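Local coordinates for C-C motif chemokine 1 (Homo sapiens, PDB 4OIJ), which attracts monocytes but not neutrophils as a secreted cytokine and binds the chemokine receptor CCR8, at residues Q18-L22 / R23-C27; A52-V56 / G57-R61. One frame throughout, in Å; residues are numbered along the deposited sequence.

Contact 1. Residues Q18-L22 / R23-C27; sequences QEIPL and RAILC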
loop_
_atom_site.group_PDB
_atom_site.type_symbol
_atom_site.label_atom_id
_atom_site.label_comp_id
_atom_site.label_asym_id
_atom_site.label_seq_id
_atom_site.Cartn_x
_atom_site.Cartn_y
_atom_site.Cartn_z
ATOM N N GLN A 18 -5.521 0.574 20.824
ATOM C CA GLN A 18 -5.451 -0.625 21.654
ATOM C C GLN A 18 -4.263 -1.518 21.260
ATOM O O GLN A 18 -3.905 -1.576 20.087
ATOM C CB GLN A 18 -6.776 -1.413 21.573
ATOM C CG GLN A 18 -7.018 -2.337 22.760
ATOM C CD GLN A 18 -8.260 -3.181 22.585
ATOM O OE1 GLN A 18 -9.295 -2.939 23.212
ATOM N NE2 GLN A 18 -8.177 -4.221 21.762
ATOM N N GLU A 19 -3.693 -2.237 22.248
ATOM C CA GLU A 19 -2.603 -3.164 22.020
ATOM C C GLU A 19 -3.130 -4.331 21.207
ATOM O O GLU A 19 -4.212 -4.861 21.500
ATOM C CB GLU A 19 -2.029 -3.715 23.342
ATOM C CG GLU A 19 -0.579 -4.124 23.178
ATOM C CD GLU A 19 -0.070 -5.440 23.725
ATOM O OE1 GLU A 19 1.092 -5.457 24.190
ATOM O OE2 GLU A 19 -0.774 -6.469 23.594
ATOM N N ILE A 20 -2.385 -4.691 20.150
ATOM C CA ILE A 20 -2.713 -5.850 19.326
ATOM C C ILE A 20 -1.926 -7.043 19.869
ATOM O O ILE A 20 -0.697 -6.947 19.978
ATOM C CB ILE A 20 -2.393 -5.597 17.834
ATOM C CG1 ILE A 20 -3.304 -4.477 17.271
ATOM C CG2 ILE A 20 -2.497 -6.896 17.010
ATOM C CD1 ILE A 20 -2.776 -3.842 16.126
ATOM N N PRO A 21 -2.593 -8.185 20.170
ATOM C CA PRO A 21 -1.851 -9.357 20.640
ATOM C C PRO A 21 -0.783 -9.801 19.643
ATOM O O PRO A 21 -1.061 -9.932 18.446
ATOM C CB PRO A 21 -2.950 -10.410 20.850
ATOM C CG PRO A 21 -4.191 -9.622 21.088
ATOM C CD PRO A 21 -4.042 -8.465 20.130
ATOM N N LEU A 22 0.456 -9.980 20.144
ATOM C CA LEU A 22 1.603 -10.432 19.357
ATOM C C LEU A 22 1.279 -11.686 18.525
ATOM O O LEU A 22 1.603 -11.709 17.338
ATOM C CB LEU A 22 2.840 -10.664 20.239
ATOM C CG LEU A 22 4.116 -11.072 19.505
ATOM C CD1 LEU A 22 4.659 -9.917 18.624
ATOM C CD2 LEU A 22 5.152 -11.559 20.477
ATOM N N ARG A 23 0.561 -12.664 19.114
ATOM C CA ARG A 23 0.139 -13.919 18.443
ATOM C C ARG A 23 -0.774 -13.666 17.219
ATOM O O ARG A 23 -0.856 -14.508 16.341
ATOM C CB ARG A 23 -0.524 -14.895 19.450
ATOM C CG ARG A 23 -1.815 -14.353 20.100
ATOM C CD ARG A 23 -2.283 -15.107 21.351
ATOM N NE ARG A 23 -2.533 -14.185 22.471
ATOM C CZ ARG A 23 -3.633 -13.443 22.622
ATOM N NH1 ARG A 23 -4.621 -13.516 21.736
ATOM N NH2 ARG A 23 -3.739 -12.597 23.642
ATOM N N ALA A 24 -1.440 -12.499 17.168
ATOM C CA ALA A 24 -2.335 -12.102 16.075
ATOM C C ALA A 24 -1.596 -11.601 14.831
ATOM O O ALA A 24 -2.212 -11.502 13.766
ATOM C CB ALA A 24 -3.292 -11.020 16.565
ATOM N N ILE A 25 -0.296 -11.250 14.973
ATOM C CA ILE A 25 0.537 -10.640 13.918
ATOM C C ILE A 25 1.432 -11.670 13.249
ATOM O O ILE A 25 2.077 -12.456 13.937
ATOM C CB ILE A 25 1.391 -9.464 14.495
ATOM C CG1 ILE A 25 0.546 -8.468 15.340
ATOM C CG2 ILE A 25 2.163 -8.734 13.395
ATOM C CD1 ILE A 25 1.335 -7.618 16.387
ATOM N N LEU A 26 1.547 -11.588 11.906
ATOM C CA LEU A 26 2.408 -12.462 11.116
ATOM C C LEU A 26 3.804 -11.876 11.000
ATOM O O LEU A 26 4.782 -12.582 11.212
ATOM C CB LEU A 26 1.841 -12.632 9.698
ATOM C CG LEU A 26 0.607 -13.497 9.510
ATOM C CD1 LEU A 26 0.064 -13.316 8.118
ATOM C CD2 LEU A 26 0.926 -14.977 9.721
ATOM N N CYS A 27 3.889 -10.563 10.653
ATOM C CA CYS A 27 5.127 -9.856 10.339
ATOM C C CYS A 27 4.881 -8.349 10.283
ATOM O O CYS A 27 3.734 -7.907 10.348
ATOM C CB CYS A 27 5.676 -10.375 9.002
ATOM S SG CYS A 27 4.483 -10.323 7.622
#
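Pro21 and Leu22 open a short 3-10 turn whose two backbone bonds, Ala24 N to Pro21 O (2.9 Å) and Ile25 N to Leu22 O (3.1 Å), each reach back three residues and release the chain into strand 25-30. This is the 3-10 turn that in chemokines joins the N-loop, which follows the CC motif, to the first strand of the sheet. On its outer side Arg23 folds back: CG lies between the backbone N and the carbonyl carbon (chi1 62°), and a bend at chi3 brings one face of the guanidinium over Pro21 CB, 3.4 Å from its plane and off centre, with CB 3.6 Å from Arg23 CZ. Elsewhere the side chains are apolar and pack round the Pro21 carbonyl. Ile20 and Ile25 cross at about a right angle, Ile20 CG2 resting 3.8 Å from Ile25 CG1, while the methyl of Ala24 approaches the same branch of Ile20 more distantly. Ile20, Pro21 and Ala24 also pack on Met4 of the second subunit. Both isoleucines are buried and touch Leu44 of strand 39-44. Helix 57-64 meets the turn through His62, which Leu22 and Ile25 touch and whose NE2 is hydrogen-bonded to Ile20 O; beyond the turn, Cys27 ties strand 25-30 to Cys69 by a disulfide.

Contact 2. Residues A52-V56 / G57-R61; sequences ALDTV and GWVQR. With SO4 (sulfate ion), chain F; SO4 (sulfate ion), chain K; SO4 (sulfate ion), chain M.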
loop_
_atom_site.group_PDB
_atom_site.type_symbol
_atom_site.label_atom_id
_atom_site.label_comp_id
_atom_site.label_asym_id
_atom_site.label_seq_id
_atom_site.Cartn_x
_atom_site.Cartn_y
_atom_site.Cartn_z
ATOM N N ALA A 52 0.735 1.104 13.247
ATOM C CA ALA A 52 0.974 1.322 14.682
ATOM C C ALA A 52 2.122 2.285 14.770
ATOM O O ALA A 52 2.998 2.243 13.916
ATOM C CB ALA A 52 1.315 0.004 15.364
ATOM N N LEU A 53 2.082 3.191 15.727
ATOM C CA LEU A 53 3.097 4.235 15.901
ATOM C C LEU A 53 4.267 3.676 16.711
ATOM O O LEU A 53 4.091 3.274 17.857
ATOM C CB LEU A 53 2.428 5.465 16.571
ATOM C CG LEU A 53 3.285 6.653 17.003
ATOM C CD1 LEU A 53 3.771 7.465 15.826
ATOM C CD2 LEU A 53 2.485 7.534 17.855
ATOM N N ASP A 54 5.452 3.641 16.095
ATOM C CA ASP A 54 6.683 3.071 16.661
ATOM C C ASP A 54 7.297 3.779 17.896
ATOM O O ASP A 54 8.266 3.273 18.464
ATOM C CB ASP A 54 7.709 2.769 15.537
ATOM C CG ASP A 54 8.973 2.034 15.950
ATOM O OD1 ASP A 54 8.873 1.067 16.752
ATOM O OD2 ASP A 54 10.057 2.419 15.477
ATOM N N THR A 55 6.721 4.896 18.353
ATOM C CA THR A 55 7.223 5.562 19.571
ATOM C C THR A 55 6.508 5.001 20.789
ATOM O O THR A 55 6.990 5.154 21.904
ATOM C CB THR A 55 7.168 7.092 19.464
ATOM O OG1 THR A 55 5.913 7.496 18.911
ATOM C CG2 THR A 55 8.279 7.647 18.605
ATOM N N VAL A 56 5.375 4.300 20.565
ATOM C CA VAL A 56 4.554 3.673 21.610
ATOM C C VAL A 56 5.226 2.347 22.027
ATOM O O VAL A 56 5.573 1.538 21.169
ATOM C CB VAL A 56 3.096 3.461 21.116
ATOM C CG1 VAL A 56 2.212 2.915 22.232
ATOM C CG2 VAL A 56 2.508 4.745 20.549
ATOM N N GLY A 57 5.419 2.177 23.336
ATOM C CA GLY A 57 6.074 1.040 23.985
ATOM C C GLY A 57 5.827 -0.348 23.430
ATOM O O GLY A 57 6.783 -1.013 23.037
ATOM N N TRP A 58 4.554 -0.805 23.412
ATOM C CA TRP A 58 4.156 -2.151 22.964
ATOM C C TRP A 58 4.531 -2.482 21.521
ATOM O O TRP A 58 4.890 -3.626 21.230
ATOM C CB TRP A 58 2.663 -2.422 23.229
ATOM C CG TRP A 58 1.687 -1.593 22.425
ATOM C CD1 TRP A 58 1.050 -0.454 22.832
ATOM C CD2 TRP A 58 1.161 -1.901 21.113
ATOM N NE1 TRP A 58 0.208 0.003 21.838
ATOM C CE2 TRP A 58 0.238 -0.882 20.782
ATOM C CE3 TRP A 58 1.345 -2.972 20.207
ATOM C CZ2 TRP A 58 -0.495 -0.894 19.584
ATOM C CZ3 TRP A 58 0.630 -2.978 19.016
ATOM C CH2 TRP A 58 -0.261 -1.938 18.704
ATOM N N VAL A 59 4.437 -1.476 20.625
ATOM C CA VAL A 59 4.760 -1.588 19.209
ATOM C C VAL A 59 6.237 -1.986 19.027
ATOM O O VAL A 59 6.538 -2.850 18.206
ATOM C CB VAL A 59 4.413 -0.284 18.454
ATOM C CG1 VAL A 59 4.793 -0.378 16.973
ATOM C CG2 VAL A 59 2.939 0.064 18.624
ATOM N N GLN A 60 7.131 -1.340 19.803
ATOM C CA GLN A 60 8.581 -1.553 19.811
ATOM C C GLN A 60 8.925 -2.976 20.246
ATOM O O GLN A 60 9.751 -3.625 19.602
ATOM C CB GLN A 60 9.268 -0.538 20.746
ATOM C CG GLN A 60 9.195 0.909 20.269
ATOM C CD GLN A 60 9.733 1.912 21.269
ATOM O OE1 GLN A 60 9.585 1.774 22.496
ATOM N NE2 GLN A 60 10.333 2.977 20.754
ATOM N N ARG A 61 8.287 -3.450 21.337
ATOM C CA ARG A 61 8.492 -4.795 21.881
ATOM C C ARG A 61 7.948 -5.874 20.948
ATOM O O ARG A 61 8.548 -6.937 20.853
ATOM C CB ARG A 61 7.909 -4.938 23.300
ATOM C CG ARG A 61 8.315 -3.804 24.244
ATOM C CD ARG A 61 7.982 -4.077 25.682
ATOM N NE ARG A 61 6.548 -4.185 25.957
ATOM C CZ ARG A 61 5.747 -3.162 26.234
ATOM N NH1 ARG A 61 6.212 -1.918 26.218
ATOM N NH2 ARG A 61 4.472 -3.375 26.537
HETATM S S SO4 F . 2.702 -0.081 26.632
HETATM O O1 SO4 F . 3.900 -0.734 27.177
HETATM O O2 SO4 F . 3.066 0.699 25.442
HETATM O O3 SO4 F . 1.662 -1.096 26.314
HETATM O O4 SO4 F . 2.141 0.829 27.673
HETATM S S SO4 K . 5.149 4.444 25.757
HETATM O O1 SO4 K . 5.152 5.539 26.748
HETATM O O2 SO4 K . 6.421 4.445 25.018
HETATM O O3 SO4 K . 4.978 3.163 26.442
HETATM O O4 SO4 K . 4.036 4.634 24.836
HETATM S S SO4 M . 4.411 -6.955 25.742
HETATM O O1 SO4 M . 3.541 -5.803 26.067
HETATM O O2 SO4 M . 5.764 -6.475 25.476
HETATM O O3 SO4 M . 4.448 -7.893 26.878
HETATM O O4 SO4 M . 3.878 -7.685 24.562
#
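Val59 packs back against Ala52 and Leu53 where a type I turn, Leu53 to Val56, carries the chain from the third strand into the C-terminal helix of the chemokine fold. The turn is closed by Val56 N to Leu53 O, 3.2 Å, and Val56 takes the N-cap position with only a weak bond from Val59 N to its carbonyl. The tight part lies beneath. With CG1 anti to its backbone N (chi1 178°), Val59 turns both methyls to the strand: CG2 sits 3.6 Å from Ala52 CB and 3.5 Å from Leu53 O. The same CG2 lies 3.4 Å above the centre of the Trp58 ring, so one methyl serves strand and indole together.

The outer side is exposed, and in this crystal sulfates, probably from the crystallisation liquor, occupy it. Here Val56 runs beside Trp58, its CG1 3.6 Å from NE1, and Gln60 crosses Asp54 at about a right angle with CG 3.5 Å from OD1. At the helix start Gly57 N donates to the chain K ion and Trp58 N to O2 of the chain F ion, 2.9 Å away. Arg61, bent at chi3, joins two ions in the plane of its guanidinium: NH1 and NH2 share O1 of chain F, while NE and NH2 each donate to the chain M ion, the NE distance being too short to be taken at face value. Val59 continues inward to Leu40 and Phe42 of strand 39-44, Ala52 also touches Phe42, and the Trp58 ring meets His62 of helix 57-64 edge-to-face.

Although their centres lie about 12 Å apart, contacts 1 and 2 meet directly at Trp58, in series along the chain. Glu19 CG packs 3.5 Å from Trp58 CG, Gln18 O lies 3.5 Å from Trp58 CZ2, and Ile20 N comes to 3.6 Å from Trp58 CZ3, so residues 18-20 run along the indole of helix 57-64. Sulfates gather at the helix start in contact 2, and a bound sulfate also lies about 5 Å from the side chain of Leu22 in contact 1. Both contacts reach the same antiparallel sheet at its two outermost strands, contact 1 at 25-30 and contact 2 at 49-53, with strand 39-44 between them. The example illustrates how two local turns at the edge strands of one sheet are brought together by packing on the same helix.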